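Local coordinates for protein spherulin-4 (Aspergillus clavatus, PDB 5C5G) that acts as a glycoside hydrolase with a (beta/alpha) barrel fold, binds N-acetyl-D-galactosamine and probably cleaves galactosaminogalactan, at residues A[53-56]-A[57-60]; A[172-175]-A[176-179]. All blocks are in the same frame, centred on the assembly; numbering follows the deposited sequence.

Contact 1. Residues A[53-56]-A[57-60]; sequences LPDG and NYTR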
ATOM      1  N   LEU A  53       8.864  -6.005 -19.160  1.00 12.09           N
ATOM      2  CA  LEU A  53       9.610  -6.048 -17.915  1.00 12.25           C
ATOM      3  C   LEU A  53      10.082  -4.655 -17.553  1.00 12.56           C
ATOM      4  O   LEU A  53      10.234  -3.805 -18.427  1.00 13.40           O
ATOM      5  CB  LEU A  53      10.815  -6.967 -18.038  1.00 13.14           C
ATOM      6  CG  LEU A  53      10.451  -8.431 -18.263  1.00 15.55           C
ATOM      7  CD1 LEU A  53      11.702  -9.224 -18.555  1.00 20.75           C
ATOM      8  CD2 LEU A  53       9.737  -9.023 -17.069  1.00 18.30           C
ATOM      9  N   PRO A  54      10.295  -4.401 -16.267  1.00 11.71           N
ATOM     10  CA  PRO A  54      10.868  -3.132 -15.832  1.00 13.39           C
ATOM     11  C   PRO A  54      12.378  -3.166 -16.015  1.00 14.33           C
ATOM     12  O   PRO A  54      12.926  -4.134 -16.567  1.00 15.06           O
ATOM     13  CB  PRO A  54      10.481  -3.088 -14.359  1.00 13.80           C
ATOM     14  CG  PRO A  54      10.566  -4.517 -13.949  1.00 12.20           C
ATOM     15  CD  PRO A  54      10.074  -5.312 -15.138  1.00 12.45           C
ATOM     16  N   ASP A  55      13.067  -2.103 -15.604  1.00 14.71           N
ATOM     17  CA  ASP A  55      14.491  -2.007 -15.892  1.00 17.27           C
ATOM     18  C   ASP A  55      15.329  -2.951 -15.029  1.00 16.11           C
ATOM     19  O   ASP A  55      14.803  -3.655 -14.170  1.00 16.20           O
ATOM     20  CB  ASP A  55      14.960  -0.545 -15.872  1.00 17.30           C
ATOM     21  CG  ASP A  55      15.128   0.038 -14.482  1.00 19.63           C
ATOM     22  OD1 ASP A  55      15.303  -0.695 -13.489  1.00 17.61           O
ATOM     23  OD2 ASP A  55      15.156   1.291 -14.411  1.00 21.78           O
ATOM     24  N   GLY A  56      16.629  -2.972 -15.268  1.00 17.09           N
ATOM     25  CA  GLY A  56      17.497  -3.956 -14.650  1.00 17.09           C
ATOM     26  C   GLY A  56      17.658  -3.775 -13.159  1.00 18.46           C
ATOM     27  O   GLY A  56      17.967  -4.722 -12.438  1.00 18.99           O
ATOM     28  N   ASN A  57      17.484  -2.549 -12.686  1.00 16.88           N
ATOM     29  CA  ASN A  57      17.491  -2.313 -11.248  1.00 16.27           C
ATOM     30  C   ASN A  57      16.264  -2.942 -10.602  1.00 15.29           C
ATOM     31  O   ASN A  57      16.380  -3.620  -9.579  1.00 15.79           O
ATOM     32  CB  ASN A  57      17.570  -0.819 -10.946  1.00 19.06           C
ATOM     33  CG  ASN A  57      18.966  -0.253 -11.157  1.00 20.99           C
ATOM     34  OD1 ASN A  57      19.956  -0.804 -10.668  1.00 22.47           O
ATOM     35  ND2 ASN A  57      19.050   0.852 -11.883  1.00 21.31           N
ATOM     36  N   TYR A  58      15.086  -2.742 -11.198  1.00 13.78           N
ATOM     37  CA  TYR A  58      13.883  -3.380 -10.693  1.00 13.34           C
ATOM     38  C   TYR A  58      13.979  -4.896 -10.785  1.00 13.86           C
ATOM     39  O   TYR A  58      13.572  -5.605  -9.861  1.00 13.62           O
ATOM     40  CB  TYR A  58      12.639  -2.877 -11.445  1.00 12.90           C
ATOM     41  CG  TYR A  58      12.094  -1.585 -10.882  1.00 13.43           C
ATOM     42  CD1 TYR A  58      11.323  -1.608  -9.735  1.00 13.21           C
ATOM     43  CD2 TYR A  58      12.357  -0.359 -11.465  1.00 15.59           C
ATOM     44  CE1 TYR A  58      10.826  -0.461  -9.183  1.00 14.64           C
ATOM     45  CE2 TYR A  58      11.860   0.817 -10.894  1.00 14.66           C
ATOM     46  CZ  TYR A  58      11.090   0.736  -9.754  1.00 15.49           C
ATOM     47  OH  TYR A  58      10.577   1.866  -9.155  1.00 18.07           O
ATOM     48  N   THR A  59      14.519  -5.415 -11.884  1.00 13.83           N
ATOM     49  CA  THR A  59      14.541  -6.867 -12.027  1.00 15.32           C
ATOM     50  C   THR A  59      15.519  -7.510 -11.052  1.00 16.36           C
ATOM     51  O   THR A  59      15.354  -8.676 -10.694  1.00 17.78           O
ATOM     52  CB  THR A  59      14.826  -7.326 -13.459  1.00 17.86           C
ATOM     53  OG1 THR A  59      16.096  -6.844 -13.859  1.00 20.85           O
ATOM     54  CG2 THR A  59      13.767  -6.805 -14.405  1.00 17.95           C
ATOM     55  N   ARG A  60      16.527  -6.758 -10.612  1.00 16.22           N
ATOM     56  CA  ARG A  60      17.436  -7.241  -9.570  1.00 16.96           C
ATOM     57  C   ARG A  60      16.791  -7.170  -8.177  1.00 18.09           C
ATOM     58  O   ARG A  60      16.877  -8.116  -7.389  1.00 18.54           O
ATOM     59  CB  ARG A  60      18.734  -6.427  -9.561  1.00 19.80           C
ATOM     60  CG  ARG A  60      19.775  -6.912  -8.538  1.00 22.38           C
ATOM     61  CD  ARG A  60      20.986  -5.981  -8.470  1.00 21.55           C
ATOM     62  NE  ARG A  60      20.596  -4.665  -7.971  1.00 21.66           N
ATOM     63  CZ  ARG A  60      20.504  -3.555  -8.698  1.00 22.22           C
ATOM     64  NH1 ARG A  60      20.814  -3.549  -9.990  1.00 23.07           N
ATOM     65  NH2 ARG A  60      20.091  -2.432  -8.122  1.00 22.17           N
TER
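Asp55 caps the N-terminus of helix 56-66, a local contact in which the loop that follows strand 38-42 of the barrel is tied to the first turn of the helix. The main capping bond runs from Tyr58 N to Asp55 OD1 at 3.1 Å and is nearly straight, with an N-H...O angle of 167°; the donor meets the oxygen close to the line of its C-O bond. The same oxygen takes a second, weak and bent bond from Asn57 N. Asp55 reaches both amides because its CG lies between the backbone N and the carbonyl carbon (chi1 77°), which swings the carboxylate back over the helix start. OD1 also comes to the edge of the Tyr58 ring, 3.6 Å from its CD2. Behind the cap the helical bonding begins at once, Thr59 N giving a 2.9 Å bond to Asp55 O. Pro54 closes the apolar side: its CB rests 3.6 Å from Tyr58 CB, and its CG approaches Thr59 CG2 at 4.0 Å. Within the first turn, Arg60 reaches back to Asn57 and grips it end-on, NH1 and NH2 each 3.0 Å from OD1 in the guanidinium plane but on opposite faces of the amide. Tyr17 OH bonds both Asp55 OD2 and Asn57 ND2, so one hydroxyl ties the cap and the amide to another loop. A carboxylate at this end of a helix satisfies amides that have no preceding turn to bond, and its negative charge would probably be favoured by the helix dipole and by hydrogen bonding at both oxygens.

Contact 2. Residues A[172-175]-A[176-179]; sequences EATY and ATFQ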
ATOM      1  N   GLU A 172      -4.963   9.702   3.352  1.00  9.36           N
ATOM      2  CA  GLU A 172      -3.650   9.878   2.750  1.00 10.00           C
ATOM      3  C   GLU A 172      -3.350  11.370   2.778  1.00 10.56           C
ATOM      4  O   GLU A 172      -3.714  12.095   1.850  1.00 12.63           O
ATOM      5  CB  GLU A 172      -3.594   9.333   1.309  1.00 10.91           C
ATOM      6  CG  GLU A 172      -2.173   9.378   0.738  1.00 13.15           C
ATOM      7  CD  GLU A 172      -2.067   9.448  -0.761  1.00 15.12           C
ATOM      8  OE1 GLU A 172      -3.048   9.172  -1.470  1.00 15.33           O
ATOM      9  OE2 GLU A 172      -0.960   9.810  -1.232  1.00 16.23           O
ATOM     10  N   ALA A 173      -2.704  11.836   3.833  1.00 10.09           N
ATOM     11  CA  ALA A 173      -2.548  13.264   4.016  1.00 11.40           C
ATOM     12  C   ALA A 173      -1.542  13.538   5.103  1.00 10.88           C
ATOM     13  O   ALA A 173      -0.952  12.629   5.677  1.00 10.71           O
ATOM     14  CB  ALA A 173      -3.894  13.898   4.352  1.00 14.37           C
ATOM     15  N   THR A 174      -1.336  14.813   5.395  1.00 10.51           N
ATOM     16  CA  THR A 174      -0.397  15.195   6.429  1.00 12.02           C
ATOM     17  C   THR A 174      -0.934  14.880   7.824  1.00 11.10           C
ATOM     18  O   THR A 174      -2.133  14.776   8.062  1.00 11.20           O
ATOM     19  CB  THR A 174      -0.111  16.708   6.408  1.00 12.68           C
ATOM     20  OG1 THR A 174      -1.324  17.397   6.709  1.00 13.83           O
ATOM     21  CG2 THR A 174       0.439  17.157   5.063  1.00 13.99           C
ATOM     22  N   TYR A 175      -0.008  14.808   8.759  1.00 10.55           N
ATOM     23  CA  TYR A 175      -0.351  14.719  10.165  1.00 11.63           C
ATOM     24  C   TYR A 175      -1.241  15.890  10.600  1.00 11.74           C
ATOM     25  O   TYR A 175      -2.184  15.707  11.381  1.00 11.97           O
ATOM     26  CB  TYR A 175       0.938  14.683  10.984  1.00 12.29           C
ATOM     27  CG  TYR A 175       0.718  14.649  12.472  1.00 11.72           C
ATOM     28  CD1 TYR A 175       0.428  13.466  13.122  1.00 13.01           C
ATOM     29  CD2 TYR A 175       0.808  15.803  13.236  1.00 14.39           C
ATOM     30  CE1 TYR A 175       0.222  13.430  14.484  1.00 13.43           C
ATOM     31  CE2 TYR A 175       0.616  15.777  14.604  1.00 14.26           C
ATOM     32  CZ  TYR A 175       0.313  14.587  15.218  1.00 13.64           C
ATOM     33  OH  TYR A 175       0.125  14.594  16.576  1.00 14.86           O
ATOM     34  N   ALA A 176      -0.943  17.093  10.114  1.00 12.04           N
ATOM     35  CA  ALA A 176      -1.771  18.257  10.453  1.00 12.46           C
ATOM     36  C   ALA A 176      -3.227  18.023  10.056  1.00 13.85           C
ATOM     37  O   ALA A 176      -4.147  18.305  10.825  1.00 15.38           O
ATOM     38  CB  ALA A 176      -1.232  19.512   9.805  1.00 15.75           C
ATOM     39  N   THR A 177      -3.445  17.476   8.869  1.00 12.72           N
ATOM     40  CA  THR A 177      -4.794  17.180   8.426  1.00 14.41           C
ATOM     41  C   THR A 177      -5.440  16.082   9.270  1.00 12.82           C
ATOM     42  O   THR A 177      -6.621  16.173   9.619  1.00 14.49           O
ATOM     43  CB  THR A 177      -4.772  16.786   6.955  1.00 15.53           C
ATOM     44  OG1 THR A 177      -4.397  17.939   6.205  1.00 18.25           O
ATOM     45  CG2 THR A 177      -6.128  16.303   6.478  1.00 16.84           C
ATOM     46  N   PHE A 178      -4.664  15.061   9.617  1.00 11.98           N
ATOM     47  CA  PHE A 178      -5.145  13.993  10.486  1.00 12.15           C
ATOM     48  C   PHE A 178      -5.687  14.587  11.786  1.00 13.05           C
ATOM     49  O   PHE A 178      -6.795  14.256  12.228  1.00 13.62           O
ATOM     50  CB  PHE A 178      -3.990  13.010  10.728  1.00 12.23           C
ATOM     51  CG  PHE A 178      -4.338  11.818  11.566  1.00 12.96           C
ATOM     52  CD1 PHE A 178      -5.106  10.786  11.064  1.00 14.01           C
ATOM     53  CD2 PHE A 178      -3.850  11.710  12.851  1.00 16.67           C
ATOM     54  CE1 PHE A 178      -5.403   9.678  11.846  1.00 14.16           C
ATOM     55  CE2 PHE A 178      -4.156  10.604  13.641  1.00 17.46           C
ATOM     56  CZ  PHE A 178      -4.912   9.588  13.117  1.00 15.80           C
ATOM     57  N   GLN A 179      -4.929  15.501  12.379  1.00 12.42           N
ATOM     58  CA  GLN A 179      -5.346  16.132  13.628  1.00 13.40           C
ATOM     59  C   GLN A 179      -6.546  17.045  13.453  1.00 15.28           C
ATOM     60  O   GLN A 179      -7.425  17.096  14.315  1.00 16.79           O
ATOM     61  CB  GLN A 179      -4.177  16.897  14.246  1.00 14.27           C
ATOM     62  CG  GLN A 179      -3.099  15.969  14.784  1.00 15.46           C
ATOM     63  CD  GLN A 179      -3.636  14.994  15.816  1.00 18.35           C
ATOM     64  OE1 GLN A 179      -4.615  15.278  16.509  1.00 19.59           O
ATOM     65  NE2 GLN A 179      -3.008  13.832  15.911  1.00 16.57           N
TER
HETATM   66  O   HOH W   1      -2.954  17.093   3.938  1.00 23.87           O
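Tyr175 and Gln179, one helical turn apart, lie against each other with the glutamine's aliphatic part over one face of the ring. Gln179 CG stands 4.0 Å from the ring centroid, 24° off the normal, a CH-pi contact displaced toward the rim. The glutamine chain bends at chi2, which carries its amide along the ring to the phenol end, where NE2 lies 3.5 Å from Tyr175 CZ; the amide and ring planes are turned 51° apart, so the two groups do not stack flat. The backbone bond from Gln179 N to Tyr175 O joins the same two residues. Tyr175 itself has CG anti to its amide nitrogen, and its ring extends toward Val205, Pro206 and Leu217.

On another side of the turn Thr174 and Thr177 cross at about a right angle. Thr174 OG1 accepts from Thr177 N at 3.0 Å along a fairly straight N-H...O path of 160°, while Phe178 N bonds Thr174 O, the first backbone bond of the helix. A water joins the two threonines as well, accepting from Thr174 N and lying 2.8 Å from Thr177 OG1. The methyl carbons Ala173 CB and Thr177 CG2 meet 3.9 Å apart, adding an apolar touch beside the polar bonds. Phe178 turns its ring inward, edge-to-face with Phe171. Threonine at the N-cap, accepting from the amide three residues on, is a classic helix start; here it opens helix 175-180 after the chain turns a corner at Ala173, just beyond barrel strand 167-172, whose last residue, Glu172, belongs to the N-acetyl-D-galactosamine site.

In the fold
Contacts 1 and 2 are two versions of one device in a single eight-stranded (beta/alpha) barrel: a side-chain N-cap where a loop leaving a strand becomes a helix. Contact 1 comes first along the chain, between strand 38-42 and helix 56-66, and contact 2 follows the sixth strand, 167-172, at the start of helix 175-180. Their centres are about 34 Å apart, on opposite sides of the chain's centre, and their nearest atoms about 16 Å, so they do not touch. They stand differently to the N-acetyl-D-galactosamine site: contact 2 includes its Glu172, whereas contact 1 only comes near, the side chain of Tyr58 being about 7 Å from that of Tyr15, a site residue.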